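Local coordinates for kelch domain-containing protein (Colletotrichum graminicola M1.001, PDB 5C86), which probably oxidises alcohols with a copper-dependent active site, as a fungal member of the galactose oxidase and glyoxal oxidase (AA5) family, at residues Pro16-Leu21 and Ala420-Val425; Phe280-Val285 and Ser336-Met341; Val330-His335 and Ile346-Gly351. One frame throughout, in Å; residues are numbered along the deposited sequence.

Interaction 1: residues Pro16-Leu21 and Ala420-Val425; sequences PVAVAL and ATTHTV
T422 carries most of the side-chain contact with V17 and A18. Its CB packs on the methyl of A18, with T422 CB to A18 CB at 3.7 Å. One bond further out, OG1 stands anti to the backbone N (chi1 -173°), which turns the hydroxyl toward the V17 carbonyl. T422 OG1 donates to V17 O at 2.8 Å and approaches from well above the carbonyl plane, 42° out of it. T422 OG1 also accepts a bond from H423 ND1, 2.9 Å away and close to the plane of the imidazole, so the hydroxyl links the V17 carbonyl to the histidine ring, donating to one and accepting from the other. V17 O gains a second donor in a water that also accepts from H423 N, tying the start of the turn to the same carbonyl. V17 CG1 comes obliquely to H423 CE1 at 4.0 Å.

Behind this polar end the backbones form an antiparallel ladder, the axes of the short strands 174° apart. V19 and T421 are a hydrogen-bonded pair: V19 N reaches T421 O at 3.0 Å and T421 N reaches V19 O at 2.8 Å. Their side chains lie alongside each other and point the same way, V19 CG2 meeting T421 CG2. On the other face of the ladder, the non-hydrogen-bonded pair A20 and A420 brings the two methyls to 3.8 Å, CB to CB. Beyond T422 the chain reverses in a type I' turn to V425. Strand 412-422, in the C-terminal galactose oxidase-like early set region, thus joins the innermost strand of a propeller blade and delivers H423, a copper ligand alongside Y120 and H335, to the propeller centre, as in galactose oxidase.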
ATOM      1  N   PRO A  16       7.125  10.568  -9.404  1.00 15.48           N
ATOM      2  CA  PRO A  16       6.536   9.247  -9.079  1.00 17.16           C
ATOM      3  C   PRO A  16       5.506   9.376  -7.961  1.00 16.25           C
ATOM      4  O   PRO A  16       5.776   9.023  -6.788  1.00 15.63           O
ATOM      5  CB  PRO A  16       7.739   8.412  -8.725  1.00 15.08           C
ATOM      6  CG  PRO A  16       8.719   9.360  -8.193  1.00 16.53           C
ATOM      7  CD  PRO A  16       8.515  10.684  -8.979  1.00 15.50           C
ATOM      8  N   VAL A  17       4.363   9.916  -8.340  1.00 14.71           N
ATOM      9  CA  VAL A  17       3.294  10.220  -7.425  1.00 13.35           C
ATOM     10  C   VAL A  17       2.464   8.946  -7.103  1.00 12.61           C
ATOM     11  O   VAL A  17       1.750   8.900  -6.084  1.00 12.64           O
ATOM     12  CB  VAL A  17       2.399  11.350  -8.005  1.00 14.12           C
ATOM     13  CG1 VAL A  17       1.155  11.605  -7.191  1.00 15.01           C
ATOM     14  CG2 VAL A  17       3.285  12.607  -8.116  1.00 14.31           C
ATOM     15  N   ALA A  18       2.494   8.005  -7.989  1.00 11.75           N
ATOM     16  CA  ALA A  18       1.830   6.716  -7.821  1.00 12.22           C
ATOM     17  C   ALA A  18       2.887   5.713  -8.200  1.00 13.72           C
ATOM     18  O   ALA A  18       3.590   5.869  -9.224  1.00 12.63           O
ATOM     19  CB  ALA A  18       0.612   6.606  -8.655  1.00 12.52           C
ATOM     20  N   VAL A  19       2.972   4.597  -7.452  1.00 11.41           N
ATOM     21  CA  VAL A  19       3.937   3.554  -7.737  1.00 13.10           C
ATOM     22  C   VAL A  19       3.329   2.194  -7.503  1.00 13.75           C
ATOM     23  O   VAL A  19       2.428   2.071  -6.654  1.00 12.88           O
ATOM     24  CB  VAL A  19       5.220   3.658  -6.951  1.00 12.93           C
ATOM     25  CG1 VAL A  19       5.908   5.018  -7.158  1.00 14.69           C
ATOM     26  CG2 VAL A  19       5.023   3.421  -5.455  1.00 13.48           C
ATOM     27  N   ALA A  20       3.814   1.189  -8.244  1.00 12.52           N
ATOM     28  CA  ALA A  20       3.298  -0.190  -8.110  1.00 12.02           C
ATOM     29  C   ALA A  20       4.427  -1.144  -8.280  1.00 14.25           C
ATOM     30  O   ALA A  20       5.302  -0.927  -9.151  1.00 13.04           O
ATOM     31  CB  ALA A  20       2.256  -0.508  -9.122  1.00 13.97           C
ATOM     32  N   LEU A  21       4.444  -2.210  -7.494  1.00 12.79           N
ATOM     33  CA  LEU A  21       5.468  -3.260  -7.678  1.00 13.60           C
ATOM     34  C   LEU A  21       4.920  -4.235  -8.668  1.00 15.21           C
ATOM     35  O   LEU A  21       3.809  -4.716  -8.541  1.00 14.27           O
ATOM     36  CB  LEU A  21       5.772  -3.961  -6.344  1.00 15.37           C
ATOM     37  CG  LEU A  21       6.868  -5.005  -6.446  1.00 15.83           C
ATOM     38  CD1 LEU A  21       8.174  -4.345  -6.569  1.00 17.84           C
ATOM     39  CD2 LEU A  21       6.875  -5.828  -5.196  1.00 17.36           C
ATOM     40  N   ALA A 420       0.733  -1.307  -4.212  1.00 12.20           N
ATOM     41  CA  ALA A 420       0.804  -0.084  -4.996  1.00 13.26           C
ATOM     42  C   ALA A 420       0.320   1.009  -4.080  1.00 12.17           C
ATOM     43  O   ALA A 420      -0.476   0.796  -3.174  1.00 12.50           O
ATOM     44  CB  ALA A 420      -0.088  -0.153  -6.211  1.00 12.15           C
ATOM     45  N   THR A 421       0.798   2.238  -4.349  1.00 11.32           N
ATOM     46  CA  THR A 421       0.393   3.339  -3.476  1.00 11.93           C
ATOM     47  C   THR A 421       0.369   4.669  -4.180  1.00 12.74           C
ATOM     48  O   THR A 421       1.142   4.925  -5.085  1.00 11.60           O
ATOM     49  CB  THR A 421       1.356   3.480  -2.238  1.00 13.59           C
ATOM     50  OG1 THR A 421       0.754   4.305  -1.217  1.00 13.43           O
ATOM     51  CG2 THR A 421       2.748   4.017  -2.507  1.00 12.59           C
ATOM     52  N   THR A 422      -0.516   5.539  -3.716  1.00 11.36           N
ATOM     53  CA  THR A 422      -0.537   6.941  -4.103  1.00 11.97           C
ATOM     54  C   THR A 422      -1.265   7.674  -3.015  1.00 10.72           C
ATOM     55  O   THR A 422      -2.211   7.135  -2.440  1.00 11.74           O
ATOM     56  CB  THR A 422      -1.215   7.113  -5.499  1.00 12.78           C
ATOM     57  OG1 THR A 422      -1.033   8.480  -5.868  1.00 13.23           O
ATOM     58  CG2 THR A 422      -2.645   6.814  -5.517  1.00 12.74           C
ATOM     59  N   HIS A 423      -0.882   8.903  -2.736  1.00 10.32           N
ATOM     60  CA  HIS A 423      -1.627   9.753  -1.825  1.00 11.35           C
ATOM     61  C   HIS A 423      -1.841   9.182  -0.426  1.00 11.88           C
ATOM     62  O   HIS A 423      -2.830   9.511   0.206  1.00 12.56           O
ATOM     63  CB  HIS A 423      -3.031  10.117  -2.428  1.00 11.83           C
ATOM     64  CG  HIS A 423      -2.982  11.055  -3.567  1.00 13.03           C
ATOM     65  ND1 HIS A 423      -2.528  10.704  -4.821  1.00 16.00           N
ATOM     66  CD2 HIS A 423      -3.208  12.401  -3.608  1.00 14.31           C
ATOM     67  CE1 HIS A 423      -2.483  11.799  -5.583  1.00 16.73           C
ATOM     68  NE2 HIS A 423      -2.922  12.812  -4.880  1.00 15.78           N
ATOM     69  N   THR A 424      -0.847   8.439   0.036  1.00 11.92           N
ATOM     70  CA  THR A 424      -0.811   7.791   1.359  1.00 12.43           C
ATOM     71  C   THR A 424      -1.635   6.532   1.414  1.00 12.87           C
ATOM     72  O   THR A 424      -1.610   5.880   2.478  1.00 14.00           O
ATOM     73  CB  THR A 424      -1.210   8.703   2.613  1.00 12.90           C
ATOM     74  OG1 THR A 424      -2.639   8.820   2.707  1.00 13.82           O
ATOM     75  CG2 THR A 424      -0.548  10.044   2.534  1.00 13.71           C
ATOM     76  N   VAL A 425      -2.328   6.136   0.327  1.00 11.43           N
ATOM     77  CA  VAL A 425      -3.289   5.047   0.369  1.00 10.45           C
ATOM     78  C   VAL A 425      -2.616   3.803  -0.217  1.00 11.40           C
ATOM     79  O   VAL A 425      -2.125   3.828  -1.351  1.00 11.93           O
ATOM     80  CB  VAL A 425      -4.593   5.343  -0.366  1.00 11.65           C
ATOM     81  CG1 VAL A 425      -5.486   4.117  -0.371  1.00 12.42           C
ATOM     82  CG2 VAL A 425      -5.235   6.596   0.213  1.00 12.86           C
TER
HETATM   83  O   HOH W   1       1.465  10.071  -3.596  1.00 11.99           O

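Interaction 2: residues Phe280-Val285 and Ser336-Met341; sequences FANAVV and STALLM
The carboxamide of N282 lays one face over the T337-A338 peptide: N282 CG stands 3.6 Å from A338 N, almost straight along the normal to the amide plane, and the two planes are tilted by about 30°. Two waters lie close to the plane of the carboxamide, one accepting from ND2 and one donating to OD1. N282 ND2 also makes a weak bond to S336 O at 3.2 Å. With CG anti to the carbonyl carbon (chi1 -71°), the group runs toward the start of strand 336-340. S336 O additionally receives the water that bridges it to F280 O, whereas S336 OG has its main partner in N333 O. A338 N, covered by the amide, has no hydrogen-bonding partner in the model.

Further along, the contact turns apolar. V284 divides its methyls between two residues on the same side of the neighbouring strand: CG2 lies 3.8 Å from A338 CB and CG1 3.7 Å from L340 CB.

The strand axes run 2° from parallel but 6.6 Å apart, and no backbone-to-backbone bond links them: side chains and waters fill the gap. These are the innermost strands of two neighbouring propeller blades, each bonded on its other side within its own sheet, 282-285 to 291-294 and 336-340 to 346-350, while T421 of strand 412-422 touches both N282 and T337.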
ATOM      1  N   PHE A 280       0.775  13.163   5.389  1.00 11.66           N
ATOM      2  CA  PHE A 280       1.284  12.832   4.021  1.00 11.48           C
ATOM      3  C   PHE A 280       2.508  11.920   4.033  1.00 12.32           C
ATOM      4  O   PHE A 280       3.180  11.765   3.001  1.00 13.16           O
ATOM      5  CB  PHE A 280       1.543  14.067   3.087  1.00 11.22           C
ATOM      6  CG  PHE A 280       0.430  15.079   3.070  1.00 12.24           C
ATOM      7  CD1 PHE A 280      -0.898  14.735   2.854  1.00 12.37           C
ATOM      8  CD2 PHE A 280       0.712  16.430   3.332  1.00 13.04           C
ATOM      9  CE1 PHE A 280      -1.911  15.684   2.898  1.00 12.99           C
ATOM     10  CE2 PHE A 280      -0.327  17.371   3.361  1.00 14.00           C
ATOM     11  CZ  PHE A 280      -1.629  16.974   3.191  1.00 12.84           C
ATOM     12  N   ALA A 281       2.745  11.219   5.139  1.00 10.93           N
ATOM     13  CA  ALA A 281       3.763  10.179   5.173  1.00 11.67           C
ATOM     14  C   ALA A 281       3.303   8.924   4.486  1.00 10.90           C
ATOM     15  O   ALA A 281       2.166   8.837   4.001  1.00 12.39           O
ATOM     16  CB  ALA A 281       4.264   9.864   6.570  1.00 11.57           C
ATOM     17  N   ASN A 282       4.230   7.945   4.351  1.00 10.93           N
ATOM     18  CA  ASN A 282       3.906   6.613   3.903  1.00 11.65           C
ATOM     19  C   ASN A 282       4.384   5.621   4.927  1.00 11.97           C
ATOM     20  O   ASN A 282       5.361   5.859   5.616  1.00 13.10           O
ATOM     21  CB  ASN A 282       4.552   6.270   2.588  1.00 11.29           C
ATOM     22  CG  ASN A 282       3.956   7.023   1.409  1.00 12.76           C
ATOM     23  OD1 ASN A 282       3.054   6.508   0.779  1.00 15.50           O
ATOM     24  ND2 ASN A 282       4.413   8.223   1.140  1.00 12.77           N
ATOM     25  N   ALA A 283       3.655   4.519   5.079  1.00 11.74           N
ATOM     26  CA  ALA A 283       4.092   3.458   5.973  1.00 12.09           C
ATOM     27  C   ALA A 283       4.201   2.151   5.229  1.00 11.86           C
ATOM     28  O   ALA A 283       3.337   1.859   4.423  1.00 12.96           O
ATOM     29  CB  ALA A 283       3.124   3.271   7.114  1.00 12.58           C
ATOM     30  N   VAL A 284       5.257   1.398   5.487  1.00  9.37           N
ATOM     31  CA  VAL A 284       5.560   0.188   4.750  1.00 10.90           C
ATOM     32  C   VAL A 284       5.824  -0.935   5.723  1.00 10.25           C
ATOM     33  O   VAL A 284       6.713  -0.837   6.546  1.00 10.12           O
ATOM     34  CB  VAL A 284       6.755   0.393   3.795  1.00 12.49           C
ATOM     35  CG1 VAL A 284       7.107  -0.924   3.095  1.00 11.73           C
ATOM     36  CG2 VAL A 284       6.436   1.466   2.747  1.00 13.71           C
ATOM     37  N   VAL A 285       5.090  -2.045   5.577  1.00  9.59           N
ATOM     38  CA  VAL A 285       5.374  -3.257   6.354  1.00  9.45           C
ATOM     39  C   VAL A 285       6.470  -4.091   5.689  1.00 10.22           C
ATOM     40  O   VAL A 285       6.458  -4.268   4.493  1.00 11.61           O
ATOM     41  CB  VAL A 285       4.134  -4.107   6.716  1.00 10.83           C
ATOM     42  CG1 VAL A 285       3.478  -4.738   5.545  1.00 12.21           C
ATOM     43  CG2 VAL A 285       4.465  -5.219   7.743  1.00 12.23           C
ATOM     44  N   SER A 336       4.297  12.222  -2.226  1.00 11.71           N
ATOM     45  CA  SER A 336       5.411  11.252  -2.002  1.00 10.93           C
ATOM     46  C   SER A 336       4.839   9.821  -1.889  1.00 11.26           C
ATOM     47  O   SER A 336       3.672   9.608  -1.649  1.00 11.82           O
ATOM     48  CB  SER A 336       6.214  11.595  -0.764  1.00 13.26           C
ATOM     49  OG  SER A 336       5.417  11.481   0.440  1.00 12.42           O
ATOM     50  N   THR A 337       5.731   8.908  -2.199  1.00 11.47           N
ATOM     51  CA  THR A 337       5.400   7.483  -2.247  1.00 11.38           C
ATOM     52  C   THR A 337       6.490   6.680  -1.534  1.00 11.99           C
ATOM     53  O   THR A 337       7.621   7.099  -1.419  1.00 11.91           O
ATOM     54  CB  THR A 337       5.205   7.006  -3.684  1.00 13.02           C
ATOM     55  OG1 THR A 337       6.387   7.331  -4.447  1.00 13.42           O
ATOM     56  CG2 THR A 337       3.932   7.535  -4.305  1.00 13.06           C
ATOM     57  N   ALA A 338       6.100   5.454  -1.049  1.00 10.37           N
ATOM     58  CA  ALA A 338       7.071   4.500  -0.537  1.00 11.37           C
ATOM     59  C   ALA A 338       6.482   3.099  -0.743  1.00 11.03           C
ATOM     60  O   ALA A 338       5.270   2.945  -0.753  1.00 12.48           O
ATOM     61  CB  ALA A 338       7.395   4.692   0.918  1.00 12.17           C
ATOM     62  N   LEU A 339       7.355   2.129  -0.974  1.00 11.50           N
ATOM     63  CA  LEU A 339       6.892   0.837  -1.358  1.00 11.43           C
ATOM     64  C   LEU A 339       7.953  -0.224  -1.053  1.00 12.19           C
ATOM     65  O   LEU A 339       9.141  -0.055  -1.337  1.00 11.87           O
ATOM     66  CB  LEU A 339       6.535   0.810  -2.837  1.00 12.89           C
ATOM     67  CG  LEU A 339       5.534  -0.273  -3.215  1.00 13.74           C
ATOM     68  CD1 LEU A 339       4.151   0.086  -2.781  1.00 14.19           C
ATOM     69  CD2 LEU A 339       5.603  -0.543  -4.682  1.00 15.75           C
ATOM     70  N   LEU A 340       7.513  -1.363  -0.494  1.00 10.45           N
ATOM     71  CA  LEU A 340       8.431  -2.501  -0.295  1.00 11.10           C
ATOM     72  C   LEU A 340       8.772  -3.154  -1.611  1.00 11.08           C
ATOM     73  O   LEU A 340       7.899  -3.453  -2.396  1.00 11.53           O
ATOM     74  CB  LEU A 340       7.781  -3.582   0.571  1.00 10.97           C
ATOM     75  CG  LEU A 340       8.644  -4.764   0.931  1.00 11.17           C
ATOM     76  CD1 LEU A 340       9.780  -4.308   1.764  1.00 11.46           C
ATOM     77  CD2 LEU A 340       7.815  -5.813   1.667  1.00 11.52           C
ATOM     78  N   MET A 341      10.063  -3.457  -1.794  1.00 11.51           N
ATOM     79  CA  MET A 341      10.591  -4.184  -2.960  1.00 12.52           C
ATOM     80  C   MET A 341      10.821  -5.691  -2.629  1.00 12.49           C
ATOM     81  O   MET A 341      11.048  -6.028  -1.474  1.00 12.35           O
ATOM     82  CB  MET A 341      11.901  -3.509  -3.355  1.00 14.52           C
ATOM     83  CG  MET A 341      11.792  -2.003  -3.636  1.00 14.37           C
ATOM     84  SD  MET A 341      10.551  -1.569  -4.868  1.00 18.01           S
ATOM     85  CE  MET A 341      11.247  -2.166  -6.355  1.00 20.09           C
TER
HETATM   86  O   HOH W   2       2.108  11.013   0.482  1.00 15.31           O
HETATM   87  O   HOH W   3       6.627   9.741   2.320  1.00 12.43           O
HETATM   88  O   HOH W   4       1.379   7.193  -1.298  1.00 14.26           O

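Interaction 3: residues Val330-His335 and Ile346-Gly351; sequences VPRNYH and IWSGGG
R332 sets its guanidinium over the glycine-rich end of strand 346-350. G349 CA lies 3.5 Å above one face of the group, toward the rim, and V330 CG1 covers the opposite face at the same height. At the edge, R332 NH1 donates to G350 O over 3.0 Å, in the plane of the guanidinium and with an N-H...O angle of 160°. The bend at chi2 (-63°) folds the arginine chain back onto the strand, bringing R332 CD to 3.4 Å from G350 O. NE donates to a water that is also bonded to S348 OG.

At the other end of the contact, the backbone of G351 meets that of the loop. G351 CA makes a CH...O contact of 3.3 Å with Y334 O, and G351 N gives H335 O a weak, bent bond. At G350 a side chain would crowd H335 O; at G351 the backbone angles themselves suit glycine.

Further out, D364 forms a salt bridge with NH1 of R332. H335 ND1 is bonded to G352 O, and Y334 OH to the hydroxyls of Y245 and Y120, while Y334 CE2 sits 3.2 Å above the imidazole of H335.

A buried cation balanced by D364 would probably polarise the G350 carbonyl. The arginine and glycine contacts together probably help to hold the loop that carries H335, a copper ligand of this protein.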
ATOM      1  N   VAL A 330      15.804  15.358   0.882  1.00 19.58           N
ATOM      2  CA  VAL A 330      14.687  15.852   0.113  1.00 18.54           C
ATOM      3  C   VAL A 330      13.378  15.651   0.897  1.00 19.75           C
ATOM      4  O   VAL A 330      13.067  14.521   1.267  1.00 17.40           O
ATOM      5  CB  VAL A 330      14.572  15.180  -1.262  1.00 20.40           C
ATOM      6  CG1 VAL A 330      13.405  15.687  -2.064  1.00 21.57           C
ATOM      7  CG2 VAL A 330      15.885  15.409  -2.081  1.00 21.50           C
ATOM      8  N   PRO A 331      12.548  16.686   1.020  1.00 15.96           N
ATOM      9  CA  PRO A 331      11.215  16.498   1.693  1.00 16.52           C
ATOM     10  C   PRO A 331      10.376  15.514   0.920  1.00 16.26           C
ATOM     11  O   PRO A 331      10.383  15.517  -0.321  1.00 16.53           O
ATOM     12  CB  PRO A 331      10.569  17.888   1.649  1.00 16.63           C
ATOM     13  CG  PRO A 331      11.741  18.775   1.554  1.00 19.47           C
ATOM     14  CD  PRO A 331      12.736  18.109   0.662  1.00 18.39           C
ATOM     15  N   ARG A 332       9.626  14.672   1.640  1.00 14.37           N
ATOM     16  CA  ARG A 332       8.682  13.740   1.031  1.00 13.97           C
ATOM     17  C   ARG A 332       7.320  13.992   1.640  1.00 14.81           C
ATOM     18  O   ARG A 332       6.906  13.284   2.531  1.00 13.55           O
ATOM     19  CB  ARG A 332       9.167  12.303   1.271  1.00 15.02           C
ATOM     20  CG  ARG A 332      10.554  11.967   0.668  1.00 14.90           C
ATOM     21  CD  ARG A 332      10.690  12.048  -0.817  1.00 16.85           C
ATOM     22  NE  ARG A 332      12.094  11.764  -1.241  1.00 17.42           N
ATOM     23  CZ  ARG A 332      12.616  12.092  -2.433  1.00 20.09           C
ATOM     24  NH1 ARG A 332      11.906  12.682  -3.343  1.00 20.58           N
ATOM     25  NH2 ARG A 332      13.882  11.818  -2.674  1.00 19.48           N
ATOM     26  N   ASN A 333       6.652  14.993   1.095  1.00 14.55           N
ATOM     27  CA  ASN A 333       5.428  15.475   1.671  1.00 12.91           C
ATOM     28  C   ASN A 333       4.287  15.089   0.790  1.00 12.14           C
ATOM     29  O   ASN A 333       4.189  13.939   0.386  1.00 13.15           O
ATOM     30  CB  ASN A 333       5.501  16.997   1.990  1.00 12.72           C
ATOM     31  CG  ASN A 333       6.499  17.355   3.020  1.00 14.33           C
ATOM     32  OD1 ASN A 333       6.994  16.530   3.787  1.00 14.41           O
ATOM     33  ND2 ASN A 333       6.797  18.673   3.089  1.00 14.44           N
ATOM     34  N   TYR A 334       3.362  15.986   0.448  1.00 11.84           N
ATOM     35  CA  TYR A 334       2.257  15.623  -0.454  1.00 11.42           C
ATOM     36  C   TYR A 334       2.797  15.092  -1.784  1.00 12.64           C
ATOM     37  O   TYR A 334       3.754  15.618  -2.329  1.00 14.52           O
ATOM     38  CB  TYR A 334       1.381  16.865  -0.712  1.00 12.21           C
ATOM     39  CG  TYR A 334       0.038  16.565  -1.287  1.00 11.93           C
ATOM     40  CD1 TYR A 334      -0.870  15.758  -0.605  1.00 12.16           C
ATOM     41  CD2 TYR A 334      -0.428  17.118  -2.488  1.00 13.77           C
ATOM     42  CE1 TYR A 334      -2.092  15.505  -1.086  1.00 12.98           C
ATOM     43  CE2 TYR A 334      -1.734  16.836  -2.960  1.00 14.08           C
ATOM     44  CZ  TYR A 334      -2.552  16.031  -2.236  1.00 13.71           C
ATOM     45  OH  TYR A 334      -3.886  15.792  -2.624  1.00 15.09           O
ATOM     46  N   HIS A 335       2.198  13.993  -2.226  1.00 12.68           N
ATOM     47  CA  HIS A 335       2.515  13.288  -3.463  1.00 12.63           C
ATOM     48  C   HIS A 335       3.795  12.473  -3.417  1.00 13.44           C
ATOM     49  O   HIS A 335       4.283  12.078  -4.480  1.00 14.25           O
ATOM     50  CB  HIS A 335       2.461  14.229  -4.686  1.00 13.05           C
ATOM     51  CG  HIS A 335       1.076  14.637  -5.054  1.00 13.21           C
ATOM     52  ND1 HIS A 335       0.831  15.645  -5.961  1.00 15.92           N
ATOM     53  CD2 HIS A 335      -0.135  14.155  -4.717  1.00 13.83           C
ATOM     54  CE1 HIS A 335      -0.459  15.751  -6.161  1.00 15.84           C
ATOM     55  NE2 HIS A 335      -1.078  14.873  -5.421  1.00 16.69           N
ATOM     56  N   ILE A 346      13.208  -0.604   0.605  1.00 12.10           N
ATOM     57  CA  ILE A 346      12.004   0.200   0.524  1.00 11.47           C
ATOM     58  C   ILE A 346      12.236   1.421  -0.335  1.00 12.39           C
ATOM     59  O   ILE A 346      13.115   2.234  -0.031  1.00 13.59           O
ATOM     60  CB  ILE A 346      11.508   0.643   1.865  1.00 11.22           C
ATOM     61  CG1 ILE A 346      11.388  -0.538   2.835  1.00 12.26           C
ATOM     62  CG2 ILE A 346      10.133   1.290   1.694  1.00 11.64           C
ATOM     63  CD1 ILE A 346      10.821  -0.241   4.216  1.00 11.02           C
ATOM     64  N   TRP A 347      11.520   1.495  -1.403  1.00 11.82           N
ATOM     65  CA  TRP A 347      11.452   2.779  -2.197  1.00 12.35           C
ATOM     66  C   TRP A 347      10.886   3.888  -1.392  1.00 12.74           C
ATOM     67  O   TRP A 347       9.911   3.728  -0.667  1.00 11.62           O
ATOM     68  CB  TRP A 347      10.597   2.578  -3.415  1.00 12.46           C
ATOM     69  CG  TRP A 347      10.098   3.828  -4.016  1.00 12.77           C
ATOM     70  CD1 TRP A 347       8.793   4.308  -3.899  1.00 12.66           C
ATOM     71  CD2 TRP A 347      10.791   4.716  -4.867  1.00 13.86           C
ATOM     72  NE1 TRP A 347       8.684   5.505  -4.591  1.00 14.47           N
ATOM     73  CE2 TRP A 347       9.892   5.738  -5.200  1.00 13.81           C
ATOM     74  CE3 TRP A 347      12.105   4.778  -5.333  1.00 15.10           C
ATOM     75  CZ2 TRP A 347      10.281   6.832  -6.025  1.00 15.46           C
ATOM     76  CZ3 TRP A 347      12.495   5.858  -6.161  1.00 14.03           C
ATOM     77  CH2 TRP A 347      11.583   6.846  -6.456  1.00 15.23           C
ATOM     78  N   SER A 348      11.527   5.072  -1.480  1.00 12.26           N
ATOM     79  CA  SER A 348      10.971   6.363  -0.974  1.00 13.77           C
ATOM     80  C   SER A 348      11.280   7.500  -1.976  1.00 13.95           C
ATOM     81  O   SER A 348      12.479   7.685  -2.303  1.00 14.85           O
ATOM     82  CB  SER A 348      11.585   6.697   0.349  1.00 15.13           C
ATOM     83  OG  SER A 348      11.249   8.011   0.758  1.00 12.66           O
ATOM     84  N   GLY A 349      10.219   8.127  -2.477  1.00 13.25           N
ATOM     85  CA  GLY A 349      10.530   9.226  -3.382  1.00 13.22           C
ATOM     86  C   GLY A 349       9.343  10.007  -3.720  1.00 15.29           C
ATOM     87  O   GLY A 349       8.333   9.953  -3.091  1.00 13.78           O
ATOM     88  N   GLY A 350       9.490  10.812  -4.766  1.00 15.06           N
ATOM     89  CA  GLY A 350       8.365  11.665  -5.165  1.00 15.16           C
ATOM     90  C   GLY A 350       8.180  12.921  -4.334  1.00 13.16           C
ATOM     91  O   GLY A 350       9.010  13.298  -3.512  1.00 14.99           O
ATOM     92  N   GLY A 351       6.996  13.454  -4.518  1.00 15.46           N
ATOM     93  CA  GLY A 351       6.560  14.730  -3.909  1.00 16.15           C
ATOM     94  C   GLY A 351       6.429  15.779  -4.997  1.00 17.51           C
ATOM     95  O   GLY A 351       7.263  15.831  -5.938  1.00 17.83           O
TER
HETATM   96  O   HOH W   5      13.240   9.961   0.923  1.00 20.94           O

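In the fold
All three contacts are buried, but interactions 1 and 2 are centred about 7 Å from the centre of the chain and interaction 3 about 14 Å. Interactions 2 and 3 share a sheet: strand 336-340 pairs with 346-350, L339 O lying 2.8 Å from W347 N. T337 OG1 joins all three, meeting P16 O and W347 NE1. Their chemistry differs with their place: interaction 1 adds a strand by main-chain bonding, interaction 2 packs one blade against the next through side chains and water, and interaction 3 joins a loop to a strand through a charged group. Interactions 1 and 3 converge at the unoccupied copper site, where H423 NE2 and H335 NE2 lie 2.8 Å apart.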